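Dot/Icm T4SS effector (Legionella pneumophila subsp. pneumophila, PDB 4HFV) is a putative effector delivered into the host cell by the Dot/Icm type IV secretion system, with a biochemical role that the structure alone does not show. Local coordinates at the interface of chains A and B. Coordinates in Å, arbitrary orientation; residue numbers count along the deposited sequence, not the author numbering. Chains: chain A/B, Uncharacterized protein.

Contact 1 and contact 2 lie along one two-fold symmetric interface, with the centres of their C-alpha atoms about 15 Å apart. Both draw on helix 161-188 of each chain. Contact 2 is on the two-fold axis, where the two copies of this helix cross through the same residues. Contact 1 lies farther out, where the C-terminal part of the chain B helix meets the start of the chain A helix and the segment around A:Pro144. Its twin is on the other side of the axis. The symmetry is compatible with a dimer, though the structure alone does not show that it forms in the cell.

Contact 1: the interface of chains A and B. Residues chain A 139, 144, 148, 162, 165-166; chain B 179-181, 183-184.
B:Ile180, on helix 161-188 of chain B, is the apolar centre of this helix-packing contact between two copies of a Dot/Icm effector. It buries 84 Å² against chain A. Its CG2 branch lies anti to the backbone N, with CG1 beside that N (chi1 -78°). CG2 fits between two residues of the chain A helix 161-188. B:Ile180 CG2 is 3.6 Å from A:Val162 CG1, and these two side chains run antiparallel past one another. B:Ile180 CG2 is also 3.6 Å from A:Leu166 CD2, but here the side chains meet tip to tip. The CD1 end of B:Ile180 extends to A:Ile165 CG2 at 4.1 Å. At one margin A:Leu166 CD1 touches B:Ile181 CD1, and these two side chains cross at about a right angle.

A:Pro144 starts the short 3-10 helix 144-146 and borders the patch on another side. A:Pro144 CG is 3.8 Å from B:Ile179 CG2 and also packs against CG1 of B:Ile180. Its CB faces the methyl of B:Ala183. The same CB sits over the centre of the A:Tyr139 ring, 3.6 Å above the plane. The proline thus supports that ring from within chain A while it touches chain B.

The polar rim is built around water 1. The phenol oxygens of A:Tyr139 and A:Tyr148 both point to it, and the A:Tyr148 OH to water 1 distance is 2.6 Å. The water lies at the edge of the A:Tyr139 ring, in its plane. On the chain B side water 1 contacts the backbone carbonyl O of B:Ile180 at 2.9 Å, so polar contact in this patch is made through water. A:Tyr139 CE1 lies over one face of the A:Tyr148 ring, toward its rim, and helps to hold the two phenols in place. A:Tyr148 runs alongside B:Arg184, pointing the same way. Its OH rests on CA, CB and CG of the arginine.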
ATOM      1  N   TYR A 139      -7.779  -6.749  13.801  1.00 17.03           N
ATOM      2  CA  TYR A 139      -6.798  -7.845  13.845  1.00 18.34           C
ATOM      3  C   TYR A 139      -5.808  -7.725  14.999  1.00 18.77           C
ATOM      4  O   TYR A 139      -5.384  -6.643  15.365  1.00 18.01           O
ATOM      5  CB  TYR A 139      -6.009  -7.866  12.557  1.00 18.50           C
ATOM      6  CG  TYR A 139      -6.880  -7.872  11.319  1.00 34.14           C
ATOM      7  CD1 TYR A 139      -7.685  -8.958  11.026  1.00 18.76           C
ATOM      8  CD2 TYR A 139      -6.886  -6.790  10.441  1.00 17.11           C
ATOM      9  CE1 TYR A 139      -8.445  -8.984   9.888  1.00 18.48           C
ATOM     10  CE2 TYR A 139      -7.655  -6.798   9.316  1.00 23.53           C
ATOM     11  CZ  TYR A 139      -8.424  -7.902   9.037  1.00 17.53           C
ATOM     12  OH  TYR A 139      -9.213  -7.901   7.931  1.00 18.66           O
ATOM     13  N   PRO A 144      -3.627  -9.004   9.656  1.00 20.47           N
ATOM     14  CA  PRO A 144      -4.628 -10.045   9.434  1.00 20.98           C
ATOM     15  C   PRO A 144      -4.029 -11.470   9.455  1.00 30.95           C
ATOM     16  O   PRO A 144      -4.762 -12.424   9.750  1.00 23.27           O
ATOM     17  CB  PRO A 144      -5.231  -9.669   8.070  1.00 22.47           C
ATOM     18  CG  PRO A 144      -4.196  -8.764   7.420  1.00 27.73           C
ATOM     19  CD  PRO A 144      -3.520  -8.056   8.531  1.00 28.29           C
ATOM     20  N   TYR A 148      -8.217 -12.420  13.871  1.00 22.25           N
ATOM     21  CA  TYR A 148      -9.114 -11.429  14.446  1.00 21.07           C
ATOM     22  C   TYR A 148      -9.028 -11.324  15.958  1.00 21.32           C
ATOM     23  O   TYR A 148      -8.902 -12.327  16.663  1.00 22.56           O
ATOM     24  CB  TYR A 148     -10.545 -11.788  14.106  1.00 23.91           C
ATOM     25  CG  TYR A 148     -10.955 -11.512  12.692  1.00 20.31           C
ATOM     26  CD1 TYR A 148     -10.311 -12.104  11.636  1.00 26.11           C
ATOM     27  CD2 TYR A 148     -12.035 -10.678  12.420  1.00 23.88           C
ATOM     28  CE1 TYR A 148     -10.712 -11.865  10.330  1.00 25.35           C
ATOM     29  CE2 TYR A 148     -12.449 -10.448  11.146  1.00 25.52           C
ATOM     30  CZ  TYR A 148     -11.788 -11.014  10.100  1.00 27.22           C
ATOM     31  OH  TYR A 148     -12.202 -10.758   8.814  1.00 25.33           O
ATOM     32  N   VAL A 162     -14.368  -4.966   7.368  1.00 15.62           N
ATOM     33  CA  VAL A 162     -13.363  -5.487   6.426  1.00 15.10           C
ATOM     34  C   VAL A 162     -13.571  -4.935   5.025  1.00 12.54           C
ATOM     35  O   VAL A 162     -12.606  -4.589   4.349  1.00 11.19           O
ATOM     36  CB  VAL A 162     -13.337  -7.039   6.381  1.00 19.41           C
ATOM     37  CG1 VAL A 162     -12.355  -7.533   5.342  1.00 13.30           C
ATOM     38  CG2 VAL A 162     -12.971  -7.574   7.730  1.00 17.14           C
ATOM     39  N   ILE A 165     -11.961  -1.611   5.137  1.00 13.64           N
ATOM     40  CA  ILE A 165     -10.496  -1.716   5.048  1.00 15.71           C
ATOM     41  C   ILE A 165     -10.007  -1.953   3.613  1.00 17.16           C
ATOM     42  O   ILE A 165      -9.106  -1.249   3.147  1.00 13.51           O
ATOM     43  CB  ILE A 165      -9.987  -2.777   5.995  1.00 12.98           C
ATOM     44  CG1 ILE A 165     -10.115  -2.249   7.425  1.00 14.35           C
ATOM     45  CG2 ILE A 165      -8.486  -3.145   5.694  1.00 15.68           C
ATOM     46  CD1 ILE A 165     -10.168  -3.336   8.489  1.00 13.80           C
ATOM     47  N   LEU A 166     -10.627  -2.896   2.896  1.00 11.94           N
ATOM     48  CA  LEU A 166     -10.288  -3.147   1.497  1.00 12.80           C
ATOM     49  C   LEU A 166     -10.532  -1.925   0.626  1.00 13.56           C
ATOM     50  O   LEU A 166      -9.686  -1.553  -0.186  1.00 12.19           O
ATOM     51  CB  LEU A 166     -11.116  -4.318   0.948  1.00 20.41           C
ATOM     52  CG  LEU A 166     -10.810  -5.670   1.627  1.00 23.41           C
ATOM     53  CD1 LEU A 166     -11.892  -6.659   1.364  1.00 19.67           C
ATOM     54  CD2 LEU A 166      -9.456  -6.226   1.171  1.00 23.64           C
TER
ATOM     55  N   ILE B 179      -4.497 -11.633   1.455  1.00 15.59           N
ATOM     56  CA  ILE B 179      -4.243 -11.974   2.855  1.00 19.88           C
ATOM     57  C   ILE B 179      -5.428 -11.627   3.744  1.00 20.71           C
ATOM     58  O   ILE B 179      -5.834 -12.399   4.637  1.00 19.71           O
ATOM     59  CB  ILE B 179      -2.969 -11.258   3.345  1.00 14.18           C
ATOM     60  CG1 ILE B 179      -1.731 -11.962   2.747  1.00 14.17           C
ATOM     61  CG2 ILE B 179      -2.856 -11.253   4.864  1.00 14.55           C
ATOM     62  CD1 ILE B 179      -0.460 -11.147   2.897  1.00 17.73           C
ATOM     63  N   ILE B 180      -5.965 -10.444   3.508  1.00 16.74           N
ATOM     64  CA  ILE B 180      -7.206 -10.019   4.196  1.00 18.23           C
ATOM     65  C   ILE B 180      -8.351 -10.967   3.913  1.00 20.29           C
ATOM     66  O   ILE B 180      -9.044 -11.428   4.833  1.00 21.80           O
ATOM     67  CB  ILE B 180      -7.575  -8.587   3.797  1.00 18.02           C
ATOM     68  CG1 ILE B 180      -6.689  -7.601   4.559  1.00 20.22           C
ATOM     69  CG2 ILE B 180      -9.044  -8.255   4.145  1.00 24.14           C
ATOM     70  CD1 ILE B 180      -6.583  -6.241   3.888  1.00 22.49           C
ATOM     71  N   ILE B 181      -8.552 -11.279   2.642  1.00 20.60           N
ATOM     72  CA  ILE B 181      -9.634 -12.155   2.269  1.00 22.84           C
ATOM     73  C   ILE B 181      -9.491 -13.544   2.920  1.00 23.69           C
ATOM     74  O   ILE B 181     -10.474 -14.166   3.337  1.00 25.84           O
ATOM     75  CB  ILE B 181      -9.736 -12.299   0.731  1.00 23.16           C
ATOM     76  CG1 ILE B 181     -10.124 -10.954   0.096  1.00 23.91           C
ATOM     77  CG2 ILE B 181     -10.748 -13.388   0.386  1.00 25.76           C
ATOM     78  CD1 ILE B 181     -11.502 -10.465   0.435  1.00 26.11           C
ATOM     79  N   ALA B 183      -7.871 -14.363   5.689  1.00 23.14           N
ATOM     80  CA  ALA B 183      -8.097 -14.242   7.124  1.00 23.79           C
ATOM     81  C   ALA B 183      -9.597 -14.181   7.457  1.00 30.87           C
ATOM     82  O   ALA B 183     -10.053 -14.778   8.444  1.00 27.22           O
ATOM     83  CB  ALA B 183      -7.376 -13.011   7.671  1.00 21.65           C
ATOM     84  N   ARG B 184     -10.354 -13.481   6.611  1.00 25.82           N
ATOM     85  CA  ARG B 184     -11.814 -13.413   6.740  1.00 28.28           C
ATOM     86  C   ARG B 184     -12.429 -14.811   6.618  1.00 30.50           C
ATOM     87  O   ARG B 184     -13.246 -15.209   7.452  1.00 32.67           O
ATOM     88  CB  ARG B 184     -12.415 -12.484   5.673  1.00 34.74           C
ATOM     89  CG  ARG B 184     -13.912 -12.129   5.906  1.00 33.51           C
ATOM     90  CD  ARG B 184     -14.545 -11.471   4.686  1.00 36.08           C
ATOM     91  NE  ARG B 184     -14.527 -12.370   3.531  1.00 43.80           N
ATOM     92  CZ  ARG B 184     -14.581 -11.980   2.253  1.00 50.20           C
ATOM     93  NH1 ARG B 184     -14.657 -10.681   1.942  1.00 33.98           N
ATOM     94  NH2 ARG B 184     -14.549 -12.893   1.276  1.00 46.36           N
TER
HETATM   95  O   HOH W   1     -10.257 -10.287   7.163  1.00 14.81           O

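Contact 2: the interface of chains A and B. Residues chain A 169-170, 173, 177; chain B 169-170, 173, 177.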
ATOM      1  N   SER A 169      -8.032   0.732   1.399  1.00 12.89           N
ATOM      2  CA  SER A 169      -6.783   0.296   0.825  1.00 11.59           C
ATOM      3  C   SER A 169      -6.772   0.498  -0.692  1.00 12.65           C
ATOM      4  O   SER A 169      -5.788   0.974  -1.259  1.00 12.60           O
ATOM      5  CB  SER A 169      -6.551  -1.165   1.219  1.00 21.42           C
ATOM      6  OG  SER A 169      -5.621  -1.733   0.386  1.00 31.11           O
ATOM      7  N   ASP A 170      -7.891   0.225  -1.354  1.00 13.77           N
ATOM      8  CA  ASP A 170      -7.937   0.462  -2.780  1.00 13.49           C
ATOM      9  C   ASP A 170      -7.763   1.941  -3.112  1.00 11.88           C
ATOM     10  O   ASP A 170      -7.069   2.296  -4.073  1.00 14.83           O
ATOM     11  CB  ASP A 170      -9.244  -0.023  -3.391  1.00 14.94           C
ATOM     12  CG  ASP A 170      -9.406  -1.518  -3.337  1.00 28.61           C
ATOM     13  OD1 ASP A 170      -8.389  -2.227  -3.191  1.00 22.49           O
ATOM     14  OD2 ASP A 170     -10.559  -1.982  -3.484  1.00 21.51           O
ATOM     15  N   HIS A 173      -4.209   2.960  -2.658  1.00 14.08           N
ATOM     16  CA  HIS A 173      -3.373   2.389  -3.722  1.00 10.27           C
ATOM     17  C   HIS A 173      -3.492   3.241  -5.019  1.00 15.82           C
ATOM     18  O   HIS A 173      -2.492   3.519  -5.703  1.00 12.51           O
ATOM     19  CB  HIS A 173      -3.780   0.961  -4.030  1.00 13.74           C
ATOM     20  CG  HIS A 173      -2.967   0.343  -5.119  1.00 17.09           C
ATOM     21  ND1 HIS A 173      -1.593   0.294  -5.083  1.00 18.80           N
ATOM     22  CD2 HIS A 173      -3.335  -0.253  -6.279  1.00 18.74           C
ATOM     23  CE1 HIS A 173      -1.150  -0.309  -6.170  1.00 22.81           C
ATOM     24  NE2 HIS A 173      -2.188  -0.629  -6.921  1.00 20.65           N
ATOM     25  N   HIS A 177      -0.706   5.594  -6.820  1.00 13.48           N
ATOM     26  CA  HIS A 177      -0.464   5.421  -8.255  1.00 15.32           C
ATOM     27  C   HIS A 177      -0.485   6.780  -8.966  1.00 16.27           C
ATOM     28  O   HIS A 177       0.421   7.117  -9.743  1.00 17.63           O
ATOM     29  CB  HIS A 177      -1.498   4.451  -8.831  1.00 15.98           C
ATOM     30  CG  HIS A 177      -1.292   4.111 -10.273  1.00 37.50           C
ATOM     31  ND1 HIS A 177      -0.709   2.931 -10.680  1.00 33.53           N
ATOM     32  CD2 HIS A 177      -1.609   4.785 -11.403  1.00 32.63           C
ATOM     33  CE1 HIS A 177      -0.662   2.898 -12.002  1.00 36.88           C
ATOM     34  NE2 HIS A 177      -1.198   4.011 -12.466  1.00 34.50           N
TER
ATOM     35  N   SER B 169       4.166  -2.234  -6.683  1.00 12.89           N
ATOM     36  CA  SER B 169       3.113  -1.722  -5.841  1.00 11.59           C
ATOM     37  C   SER B 169       1.788  -2.434  -6.121  1.00 12.65           C
ATOM     38  O   SER B 169       1.065  -2.809  -5.197  1.00 12.60           O
ATOM     39  CB  SER B 169       3.016  -0.209  -6.052  1.00 21.42           C
ATOM     40  OG  SER B 169       1.801   0.248  -5.607  1.00 31.11           O
ATOM     41  N   ASP B 170       1.497  -2.710  -7.387  1.00 13.77           N
ATOM     42  CA  ASP B 170       0.282  -3.437  -7.684  1.00 13.49           C
ATOM     43  C   ASP B 170       0.303  -4.840  -7.086  1.00 11.88           C
ATOM     44  O   ASP B 170      -0.710  -5.319  -6.561  1.00 14.83           O
ATOM     45  CB  ASP B 170       0.045  -3.551  -9.183  1.00 14.94           C
ATOM     46  CG  ASP B 170      -0.236  -2.228  -9.843  1.00 28.61           C
ATOM     47  OD1 ASP B 170      -0.630  -1.278  -9.137  1.00 22.49           O
ATOM     48  OD2 ASP B 170      -0.099  -2.159 -11.086  1.00 21.51           O
ATOM     49  N   HIS B 173      -0.224  -4.682  -3.402  1.00 14.08           N
ATOM     50  CA  HIS B 173      -1.616  -4.328  -3.098  1.00 10.27           C
ATOM     51  C   HIS B 173      -2.531  -5.582  -3.214  1.00 15.82           C
ATOM     52  O   HIS B 173      -3.417  -5.815  -2.373  1.00 12.51           O
ATOM     53  CB  HIS B 173      -2.125  -3.256  -4.042  1.00 13.74           C
ATOM     54  CG  HIS B 173      -3.545  -2.873  -3.782  1.00 17.09           C
ATOM     55  ND1 HIS B 173      -3.989  -2.463  -2.547  1.00 18.80           N
ATOM     56  CD2 HIS B 173      -4.624  -2.840  -4.601  1.00 18.74           C
ATOM     57  CE1 HIS B 173      -5.278  -2.188  -2.616  1.00 22.81           C
ATOM     58  NE2 HIS B 173      -5.690  -2.432  -3.847  1.00 20.65           N
ATOM     59  N   HIS B 177      -4.497  -7.615  -0.292  1.00 13.48           N
ATOM     60  CA  HIS B 177      -5.923  -7.903  -0.474  1.00 15.32           C
ATOM     61  C   HIS B 177      -6.209  -9.381  -0.184  1.00 16.27           C
ATOM     62  O   HIS B 177      -7.132  -9.724   0.570  1.00 17.63           O
ATOM     63  CB  HIS B 177      -6.345  -7.499  -1.889  1.00 15.98           C
ATOM     64  CG  HIS B 177      -7.807  -7.647  -2.165  1.00 37.50           C
ATOM     65  ND1 HIS B 177      -8.676  -6.578  -2.148  1.00 33.53           N
ATOM     66  CD2 HIS B 177      -8.550  -8.732  -2.484  1.00 32.63           C
ATOM     67  CE1 HIS B 177      -9.897  -7.001  -2.432  1.00 36.88           C
ATOM     68  NE2 HIS B 177      -9.850  -8.304  -2.636  1.00 34.50           N
TER
HETATM   69  O   HOH W   2      -5.047  -4.471  -0.367  1.00 27.05           O
HETATM   70  O   HOH W   3       0.222   2.596  -6.230  1.00 27.05           O
HETATM   71  O   HOH W   4      -7.765  -4.182  -1.248  1.00 29.34           O
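The crossing of helix 161-188 with its two-fold mate forms this site, and a stacked histidine pair lies at its centre. The rings of A:His173 and B:His173 are stacked with centroids 4.2 Å apart and planes 16° from parallel. The stack is offset. The CD2 edges come together, and the CB of each histidine lies over the centre of the other ring, 3.7 Å from its centroid. Each histidine has CG anti to its backbone N (chi1 179°), which sends the ring across to the partner helix.

There the ring tip meets a carboxylate. B:His173 NE2 donates a hydrogen bond to A:Asp170 OD1 at 2.8 Å, and A:His173 does the same to B:Asp170. The bond is bent, 131° at H. The acceptor lies close to the ring plane, and the oxygen uses its anti lone pair, away from OD2. Carboxylate and ring stand steeply to each other. The nearby carboxylate could favour a protonated imidazole, although the charge is not seen.

The A:Ser169 hydroxyl sits at the edge of the B:His173 ring, in its plane. A:Ser169 OG is 2.9 Å from water 2, which touches the backbone O of B:His173. Water 3 joins B:Ser169 OG to A:His173 O in the same way. Water 4 lies 2.7 Å from B:His177 ND1, in the plane of that ring. Water 4 is also 2.8 Å from A:Asp170 OD1 and is linked to water 2. B:His177 is thus tied to the aspartate through water rather than directly.

A:Ser169 and A:His173, with A:Arg176, are succinate-contacting residues, and succinate may come from crystallisation. The structure alone does not show whether a small molecule binds here in the cell. Paired across the axis, the serines and histidines join the two chains by stacking, hydrogen bonds and water at the probable dimer interface.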